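Oxidoreductase, short chain dehydrogenase/reductase family protein (PDB 6OW4) acts as an NADH-dependent 20beta-hydroxysteroid dehydrogenase of the short-chain dehydrogenase/reductase family. Local coordinates at residues G120-A125 with E165-H170. Numbering follows the deposited sequence.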
loop_
_atom_site.group_PDB
_atom_site.type_symbol
_atom_site.label_atom_id
_atom_site.label_comp_id
_atom_site.label_asym_id
_atom_site.label_seq_id
_atom_site.Cartn_x
_atom_site.Cartn_y
_atom_site.Cartn_z
ATOM N N GLY F 120 -37.052 -10.280 -4.594
ATOM C CA GLY F 120 -37.248 -11.035 -3.341
ATOM C C GLY F 120 -36.326 -10.541 -2.241
ATOM O O GLY F 120 -36.833 -10.209 -1.153
ATOM N N THR F 121 -35.018 -10.498 -2.514
ATOM C CA THR F 121 -33.965 -10.016 -1.578
ATOM C C THR F 121 -32.687 -9.688 -2.361
ATOM O O THR F 121 -32.704 -9.810 -3.603
ATOM C CB THR F 121 -33.690 -11.042 -0.469
ATOM O OG1 THR F 121 -32.792 -10.444 0.467
ATOM C CG2 THR F 121 -33.101 -12.339 -0.982
ATOM N N VAL F 122 -31.631 -9.292 -1.644
ATOM C CA VAL F 122 -30.288 -8.955 -2.204
ATOM C C VAL F 122 -29.227 -9.708 -1.391
ATOM O O VAL F 122 -28.995 -9.327 -0.227
ATOM C CB VAL F 122 -30.055 -7.430 -2.201
ATOM C CG1 VAL F 122 -28.612 -7.058 -2.507
ATOM C CG2 VAL F 122 -30.996 -6.723 -3.167
ATOM N N ASP F 123 -28.639 -10.752 -1.988
ATOM C CA ASP F 123 -27.505 -11.544 -1.436
ATOM C C ASP F 123 -26.182 -10.909 -1.877
ATOM O O ASP F 123 -25.202 -11.016 -1.123
ATOM C CB ASP F 123 -27.553 -13.002 -1.900
ATOM C CG ASP F 123 -28.775 -13.769 -1.424
ATOM O OD1 ASP F 123 -28.837 -14.084 -0.219
ATOM O OD2 ASP F 123 -29.655 -14.043 -2.263
ATOM N N PHE F 124 -26.149 -10.299 -3.064
ATOM C CA PHE F 124 -24.952 -9.628 -3.633
ATOM C C PHE F 124 -25.362 -8.333 -4.341
ATOM O O PHE F 124 -26.528 -8.205 -4.754
ATOM C CB PHE F 124 -24.228 -10.560 -4.606
ATOM C CG PHE F 124 -25.031 -10.911 -5.832
ATOM C CD1 PHE F 124 -24.965 -10.125 -6.974
ATOM C CD2 PHE F 124 -25.867 -12.016 -5.840
ATOM C CE1 PHE F 124 -25.713 -10.444 -8.097
ATOM C CE2 PHE F 124 -26.610 -12.336 -6.966
ATOM C CZ PHE F 124 -26.531 -11.550 -8.093
ATOM N N ALA F 125 -24.412 -7.408 -4.482
ATOM C CA ALA F 125 -24.562 -6.139 -5.227
ATOM C C ALA F 125 -23.236 -5.810 -5.917
ATOM O O ALA F 125 -22.209 -5.739 -5.217
ATOM C CB ALA F 125 -24.995 -5.037 -4.292
ATOM N N GLU F 165 -28.431 -2.437 3.534
ATOM C CA GLU F 165 -29.683 -2.110 4.273
ATOM C C GLU F 165 -30.660 -3.286 4.147
ATOM O O GLU F 165 -31.151 -3.756 5.192
ATOM C CB GLU F 165 -30.313 -0.816 3.752
ATOM C CG GLU F 165 -29.792 0.435 4.442
ATOM C CD GLU F 165 -30.286 1.751 3.863
ATOM O OE1 GLU F 165 -31.054 1.719 2.881
ATOM O OE2 GLU F 165 -29.901 2.810 4.397
ATOM N N ILE F 166 -30.921 -3.738 2.916
ATOM C CA ILE F 166 -31.837 -4.875 2.596
ATOM C C ILE F 166 -31.360 -6.126 3.343
ATOM O O ILE F 166 -32.205 -6.802 3.960
ATOM C CB ILE F 166 -31.917 -5.112 1.072
ATOM C CG1 ILE F 166 -32.679 -3.988 0.365
ATOM C CG2 ILE F 166 -32.523 -6.474 0.761
ATOM C CD1 ILE F 166 -32.377 -3.866 -1.114
ATOM N N MET F 167 -30.054 -6.411 3.278
ATOM C CA MET F 167 -29.418 -7.633 3.840
ATOM C C MET F 167 -29.713 -7.732 5.339
ATOM O O MET F 167 -30.212 -8.789 5.773
ATOM C CB MET F 167 -27.903 -7.605 3.620
ATOM C CG MET F 167 -27.505 -7.862 2.181
ATOM S SD MET F 167 -25.767 -7.481 1.868
ATOM C CE MET F 167 -25.688 -7.724 0.095
ATOM N N ARG F 168 -29.411 -6.672 6.093
ATOM C CA ARG F 168 -29.606 -6.615 7.567
ATOM C C ARG F 168 -31.105 -6.652 7.885
ATOM O O ARG F 168 -31.493 -7.404 8.801
ATOM C CB ARG F 168 -28.938 -5.362 8.139
ATOM C CG ARG F 168 -27.419 -5.384 8.047
ATOM C CD ARG F 168 -26.815 -4.122 8.622
ATOM N NE ARG F 168 -27.070 -2.967 7.774
ATOM C CZ ARG F 168 -26.912 -1.700 8.146
ATOM N NH1 ARG F 168 -26.501 -1.405 9.369
ATOM N NH2 ARG F 168 -27.172 -0.728 7.290
ATOM N N GLU F 169 -31.909 -5.885 7.141
ATOM C CA GLU F 169 -33.390 -5.814 7.292
ATOM C C GLU F 169 -34.006 -7.195 7.039
ATOM O O GLU F 169 -35.017 -7.510 7.697
ATOM C CB GLU F 169 -33.979 -4.767 6.345
ATOM C CG GLU F 169 -33.773 -3.341 6.827
ATOM C CD GLU F 169 -34.040 -2.264 5.790
ATOM O OE1 GLU F 169 -34.648 -2.583 4.750
ATOM O OE2 GLU F 169 -33.635 -1.108 6.022
ATOM N N HIS F 170 -33.424 -7.979 6.124
ATOM C CA HIS F 170 -33.869 -9.356 5.773
ATOM C C HIS F 170 -33.190 -10.383 6.686
ATOM O O HIS F 170 -33.621 -11.552 6.670
ATOM C CB HIS F 170 -33.625 -9.633 4.283
ATOM C CG HIS F 170 -34.618 -8.963 3.393
ATOM N ND1 HIS F 170 -34.864 -9.392 2.104
ATOM C CD2 HIS F 170 -35.449 -7.923 3.614
ATOM C CE1 HIS F 170 -35.789 -8.630 1.561
ATOM N NE2 HIS F 170 -36.168 -7.723 2.468
#
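T121 and H170 meet through a hydrogen bond of 2.8 Å between T121 OG1 and H170 ND1. Either atom could be the donor. With OG1 anti to the T121 backbone N (chi1 -173°), the hydroxyl is turned to the ring edge of H170. It is also hydrogen-bonded to H172 NE2, two residues on from H170 in the chain. From CB outward, H170 CB and CG lie near T121 OG1. ND1 shares the bond with the T121 hydroxyl, and T121 CB sits in the ring plane at the edge. H170 CE1 reaches G120 O at 3.3 Å, also at the edge and near the plane. I166 CG2 covers one face of the H170 ring, 3.9 Å above the plane and over its centre. An alanine at H170 would probably leave T121 OG1 with H172 NE2 but without its bond to ND1, and open a gap over I166 CG2. In the Rossmann fold of this family, the contact joins the turn entering strand 124-127 to the end of helix 142-170, which packs on the central parallel sheet beside helix 105-119. Deeper in, V122 points toward the helix. Its CG2 touches I166 CD1 at 3.8 Å, and the two side chains cross at about a right angle. M167 runs extended beyond CG and also crosses V122 at about a right angle. M167 CG lies 3.2 Å from V122 O, a buried carbonyl with no hydrogen-bonding partner in the model. M167 CE packs on V122 CG1 at 4.0 Å and also comes near D123 O.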